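Local coordinates for protein catalase (Bacillus pumilus, PDB 4QOL) that breaks down hydrogen peroxide to water and oxygen at a heme iron and also shows peroxidase-like activity toward phenolic substrates, at residues 159-171 and 447-459. Sequence-based numbering, arbitrary orientation.
Sequences QDPDRYWDFMTLT and DLKGVNEKTKLLA. With ACT (acetate ion), chain J.
Trp165 enters the C-terminal helical region of the catalase fold as a knob, in a socket shared by the end of helix 434-448 (Asp447, Leu448) and helix 453-459 (Thr455, Ala459); the latter crosses helix 161-169 at 48°, axes 9.3 Å apart. Leu448 lays its CD2 methyl squarely over one indole face, 3.6 Å from the centroid of the Trp165 five-membered ring, a CH-pi contact. At the indole edge Trp165 NE1 gives its hydrogen to Asp447 OD2 (2.8 Å), close to the ring plane and on the anti lone pair. The syn lone pair takes a second donor, Tyr164 OH, 2.5 Å from Asp447 OD2. Cut back to alanine, Trp165 would probably leave Leu448 CD2 over a gap and Asp447 OD2 with only the Tyr164 hydroxyl of this pair. The CG2 methyl of Thr455, anti to its backbone N, lies against Trp165 O, while Thr169 sets CB against Leu458 CD2 and CG2 against Ala459 CB. Asp162 OD1 receives the Asn452 N-H from above its carboxylate plane and pairs with Arg388 of the second subunit, which also bonds Thr455 OG1. Asp166 OD2 bonds the Tyr384 hydroxyl of that subunit; between the helices one water donates to Asp166 OD1 at 2.6 Å and to Thr169 OG1, and lies 2.8 Å from Thr455 OG1.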
# COMPACT_ATOMS: atom_id res chain seq x y z
N GLN A 159 -27.94 -2.26 6.89
CA GLN A 159 -27.94 -2.87 8.23
C GLN A 159 -29.24 -3.63 8.45
O GLN A 159 -30.32 -3.17 8.01
CB GLN A 159 -27.77 -1.85 9.31
CG GLN A 159 -27.70 -2.43 10.71
CD GLN A 159 -27.57 -1.36 11.75
OE1 GLN A 159 -28.41 -0.45 11.87
NE2 GLN A 159 -26.49 -1.41 12.50
N ASP A 160 -29.14 -4.80 9.07
CA ASP A 160 -30.28 -5.70 9.23
C ASP A 160 -30.36 -6.15 10.67
O ASP A 160 -29.51 -6.95 11.12
CB ASP A 160 -30.16 -6.91 8.26
CG ASP A 160 -31.39 -7.82 8.30
OD1 ASP A 160 -32.34 -7.57 9.13
OD2 ASP A 160 -31.43 -8.82 7.50
N PRO A 161 -31.34 -5.63 11.44
CA PRO A 161 -31.53 -6.13 12.82
C PRO A 161 -31.65 -7.62 12.96
O PRO A 161 -31.29 -8.16 14.00
CB PRO A 161 -32.82 -5.43 13.28
CG PRO A 161 -33.00 -4.26 12.31
CD PRO A 161 -32.41 -4.68 11.03
N ASP A 162 -32.19 -8.33 11.99
CA ASP A 162 -32.24 -9.76 12.12
C ASP A 162 -30.84 -10.39 12.24
O ASP A 162 -30.66 -11.42 12.95
CB ASP A 162 -32.94 -10.33 10.88
CG ASP A 162 -33.21 -11.79 10.99
OD1 ASP A 162 -33.79 -12.27 11.98
OD2 ASP A 162 -32.70 -12.52 10.11
N ARG A 163 -29.82 -9.74 11.66
CA ARG A 163 -28.46 -10.26 11.73
C ARG A 163 -27.82 -9.98 13.10
O ARG A 163 -27.26 -10.88 13.76
CB ARG A 163 -27.62 -9.65 10.60
CG ARG A 163 -28.11 -10.07 9.22
CD ARG A 163 -27.39 -9.37 8.11
NE ARG A 163 -26.08 -10.01 7.86
CZ ARG A 163 -24.92 -9.61 8.41
NH1 ARG A 163 -23.87 -10.35 8.21
NH2 ARG A 163 -24.83 -8.48 9.10
N TYR A 164 -27.89 -8.73 13.58
CA TYR A 164 -27.21 -8.45 14.86
C TYR A 164 -27.99 -8.98 16.02
O TYR A 164 -27.38 -9.40 17.05
CB TYR A 164 -26.87 -6.97 15.05
CG TYR A 164 -27.92 -5.91 15.00
CD1 TYR A 164 -28.71 -5.64 16.07
CD2 TYR A 164 -28.08 -5.09 13.87
CE1 TYR A 164 -29.64 -4.62 16.06
CE2 TYR A 164 -28.94 -4.04 13.86
CZ TYR A 164 -29.75 -3.81 14.95
OH TYR A 164 -30.66 -2.74 14.94
N TRP A 165 -29.33 -9.04 15.90
CA TRP A 165 -30.05 -9.72 16.96
C TRP A 165 -29.78 -11.23 17.03
O TRP A 165 -29.74 -11.77 18.14
CB TRP A 165 -31.57 -9.44 16.89
CG TRP A 165 -31.92 -8.07 17.42
CD1 TRP A 165 -32.28 -6.97 16.70
CD2 TRP A 165 -31.92 -7.67 18.78
NE1 TRP A 165 -32.52 -5.91 17.54
CE2 TRP A 165 -32.29 -6.33 18.82
CE3 TRP A 165 -31.69 -8.35 20.01
CZ2 TRP A 165 -32.36 -5.61 20.02
CZ3 TRP A 165 -31.83 -7.66 21.18
CH2 TRP A 165 -32.11 -6.29 21.20
N ASP A 166 -29.51 -11.88 15.88
CA ASP A 166 -29.12 -13.28 15.88
C ASP A 166 -27.87 -13.41 16.74
O ASP A 166 -27.81 -14.22 17.68
CB ASP A 166 -28.83 -13.78 14.50
CG ASP A 166 -28.53 -15.30 14.43
OD1 ASP A 166 -29.05 -16.07 15.27
OD2 ASP A 166 -27.93 -15.71 13.41
N PHE A 167 -26.87 -12.63 16.43
CA PHE A 167 -25.62 -12.65 17.24
C PHE A 167 -25.82 -12.31 18.68
O PHE A 167 -25.30 -13.00 19.57
CB PHE A 167 -24.54 -11.69 16.63
CG PHE A 167 -23.26 -11.61 17.42
CD1 PHE A 167 -22.19 -12.52 17.22
CD2 PHE A 167 -23.14 -10.63 18.39
CE1 PHE A 167 -21.05 -12.44 18.06
CE2 PHE A 167 -22.05 -10.58 19.25
CZ PHE A 167 -20.98 -11.45 19.03
N MET A 168 -26.48 -11.19 18.95
CA MET A 168 -26.63 -10.73 20.31
C MET A 168 -27.39 -11.69 21.20
O MET A 168 -26.98 -11.96 22.35
CB MET A 168 -27.26 -9.35 20.37
CG MET A 168 -26.43 -8.25 19.80
SD MET A 168 -24.85 -7.90 20.57
CE MET A 168 -24.27 -6.72 19.31
N THR A 169 -28.47 -12.25 20.69
CA THR A 169 -29.27 -13.22 21.48
C THR A 169 -28.50 -14.47 21.89
O THR A 169 -28.72 -15.02 22.98
CB THR A 169 -30.59 -13.62 20.76
OG1 THR A 169 -30.34 -14.20 19.49
CG2 THR A 169 -31.51 -12.42 20.67
N LEU A 170 -27.61 -14.92 21.00
CA LEU A 170 -26.73 -16.03 21.17
C LEU A 170 -25.44 -15.69 21.98
O LEU A 170 -24.62 -16.59 22.28
CB LEU A 170 -26.38 -16.66 19.85
CG LEU A 170 -27.59 -17.26 19.09
CD1 LEU A 170 -27.18 -17.69 17.70
CD2 LEU A 170 -28.12 -18.46 19.88
N THR A 171 -25.36 -14.44 22.40
CA THR A 171 -24.24 -13.85 23.15
C THR A 171 -24.88 -13.09 24.28
O THR A 171 -24.87 -11.86 24.35
CB THR A 171 -23.43 -12.93 22.21
OG1 THR A 171 -23.06 -13.70 21.06
CG2 THR A 171 -22.20 -12.37 22.87
N ASP A 447 -37.09 -2.17 16.81
CA ASP A 447 -35.96 -2.91 16.29
C ASP A 447 -36.17 -4.39 16.07
O ASP A 447 -35.58 -4.99 15.16
CB ASP A 447 -34.75 -2.71 17.24
CG ASP A 447 -33.45 -2.41 16.47
OD1 ASP A 447 -33.43 -1.41 15.73
OD2 ASP A 447 -32.53 -3.25 16.53
N LEU A 448 -37.00 -4.99 16.94
CA LEU A 448 -37.19 -6.44 16.97
C LEU A 448 -38.37 -6.91 16.10
O LEU A 448 -38.48 -8.09 15.80
CB LEU A 448 -37.43 -6.89 18.41
CG LEU A 448 -36.11 -7.07 19.19
CD1 LEU A 448 -36.35 -7.09 20.65
CD2 LEU A 448 -35.39 -8.37 18.81
N LYS A 449 -39.29 -6.02 15.84
CA LYS A 449 -40.61 -6.45 15.28
C LYS A 449 -40.50 -7.20 13.98
O LYS A 449 -41.31 -8.07 13.70
CB LYS A 449 -41.51 -5.26 15.13
CG LYS A 449 -40.99 -4.28 14.12
CD LYS A 449 -41.97 -3.12 13.95
CE LYS A 449 -41.70 -2.35 12.67
NZ LYS A 449 -41.97 -0.90 12.90
N GLY A 450 -39.46 -6.96 13.19
CA GLY A 450 -39.26 -7.72 11.93
C GLY A 450 -38.28 -8.89 11.92
O GLY A 450 -38.05 -9.52 10.86
N VAL A 451 -37.70 -9.21 13.05
CA VAL A 451 -36.68 -10.25 13.09
C VAL A 451 -37.32 -11.64 13.21
O VAL A 451 -38.48 -11.77 13.62
CB VAL A 451 -35.64 -10.05 14.22
CG1 VAL A 451 -35.22 -8.59 14.31
CG2 VAL A 451 -36.07 -10.60 15.53
N ASN A 452 -36.57 -12.64 12.81
CA ASN A 452 -36.92 -14.05 12.91
C ASN A 452 -37.60 -14.38 14.25
O ASN A 452 -37.13 -13.96 15.30
CB ASN A 452 -35.61 -14.87 12.76
CG ASN A 452 -35.75 -16.37 13.07
OD1 ASN A 452 -35.95 -17.22 12.17
ND2 ASN A 452 -35.58 -16.71 14.30
N GLU A 453 -38.67 -15.15 14.22
CA GLU A 453 -39.49 -15.37 15.42
C GLU A 453 -38.73 -16.06 16.56
O GLU A 453 -38.86 -15.68 17.71
CB GLU A 453 -40.73 -16.22 15.12
CG GLU A 453 -41.83 -15.52 14.34
CD GLU A 453 -42.22 -14.14 14.89
OE1 GLU A 453 -42.35 -13.94 16.13
OE2 GLU A 453 -42.42 -13.22 14.05
N LYS A 454 -37.91 -17.05 16.25
CA LYS A 454 -37.12 -17.73 17.25
C LYS A 454 -36.10 -16.76 17.90
O LYS A 454 -35.83 -16.79 19.07
CB LYS A 454 -36.38 -18.92 16.62
CG LYS A 454 -35.87 -20.02 17.55
CD LYS A 454 -35.18 -21.13 16.76
CE LYS A 454 -34.31 -20.53 15.65
NZ LYS A 454 -33.53 -21.46 14.80
N THR A 455 -35.46 -15.93 17.07
CA THR A 455 -34.52 -14.94 17.60
C THR A 455 -35.23 -13.91 18.50
O THR A 455 -34.73 -13.56 19.56
CB THR A 455 -33.77 -14.22 16.50
OG1 THR A 455 -32.92 -15.18 15.87
CG2 THR A 455 -32.97 -13.05 17.03
N LYS A 456 -36.36 -13.47 18.04
CA LYS A 456 -37.19 -12.50 18.78
C LYS A 456 -37.59 -13.06 20.15
O LYS A 456 -37.49 -12.37 21.16
CB LYS A 456 -38.44 -12.19 17.96
CG LYS A 456 -39.28 -11.06 18.51
CD LYS A 456 -40.65 -11.01 17.78
CE LYS A 456 -40.49 -10.76 16.32
NZ LYS A 456 -41.81 -10.67 15.66
N LEU A 457 -38.00 -14.32 20.17
CA LEU A 457 -38.30 -15.03 21.45
C LEU A 457 -37.07 -15.06 22.35
O LEU A 457 -37.16 -14.83 23.54
CB LEU A 457 -38.82 -16.45 21.20
CG LEU A 457 -39.26 -17.31 22.35
CD1 LEU A 457 -40.34 -16.56 23.14
CD2 LEU A 457 -39.78 -18.67 21.87
N LEU A 458 -35.91 -15.43 21.79
CA LEU A 458 -34.71 -15.56 22.63
C LEU A 458 -34.34 -14.19 23.19
O LEU A 458 -33.99 -14.08 24.32
CB LEU A 458 -33.57 -16.21 21.77
CG LEU A 458 -32.26 -16.44 22.56
CD1 LEU A 458 -32.44 -17.34 23.81
CD2 LEU A 458 -31.19 -17.03 21.64
N ALA A 459 -34.52 -13.12 22.41
CA ALA A 459 -34.27 -11.77 22.94
C ALA A 459 -35.17 -11.43 24.11
O ALA A 459 -34.70 -10.97 25.18
CB ALA A 459 -34.46 -10.73 21.84
C ACT J . -26.20 -0.19 16.28
O ACT J . -25.46 0.37 17.11
OXT ACT J . -25.90 -0.15 15.04
CH3 ACT J . -27.41 -0.91 16.84
O HOH W 1 -30.71 -16.12 17.32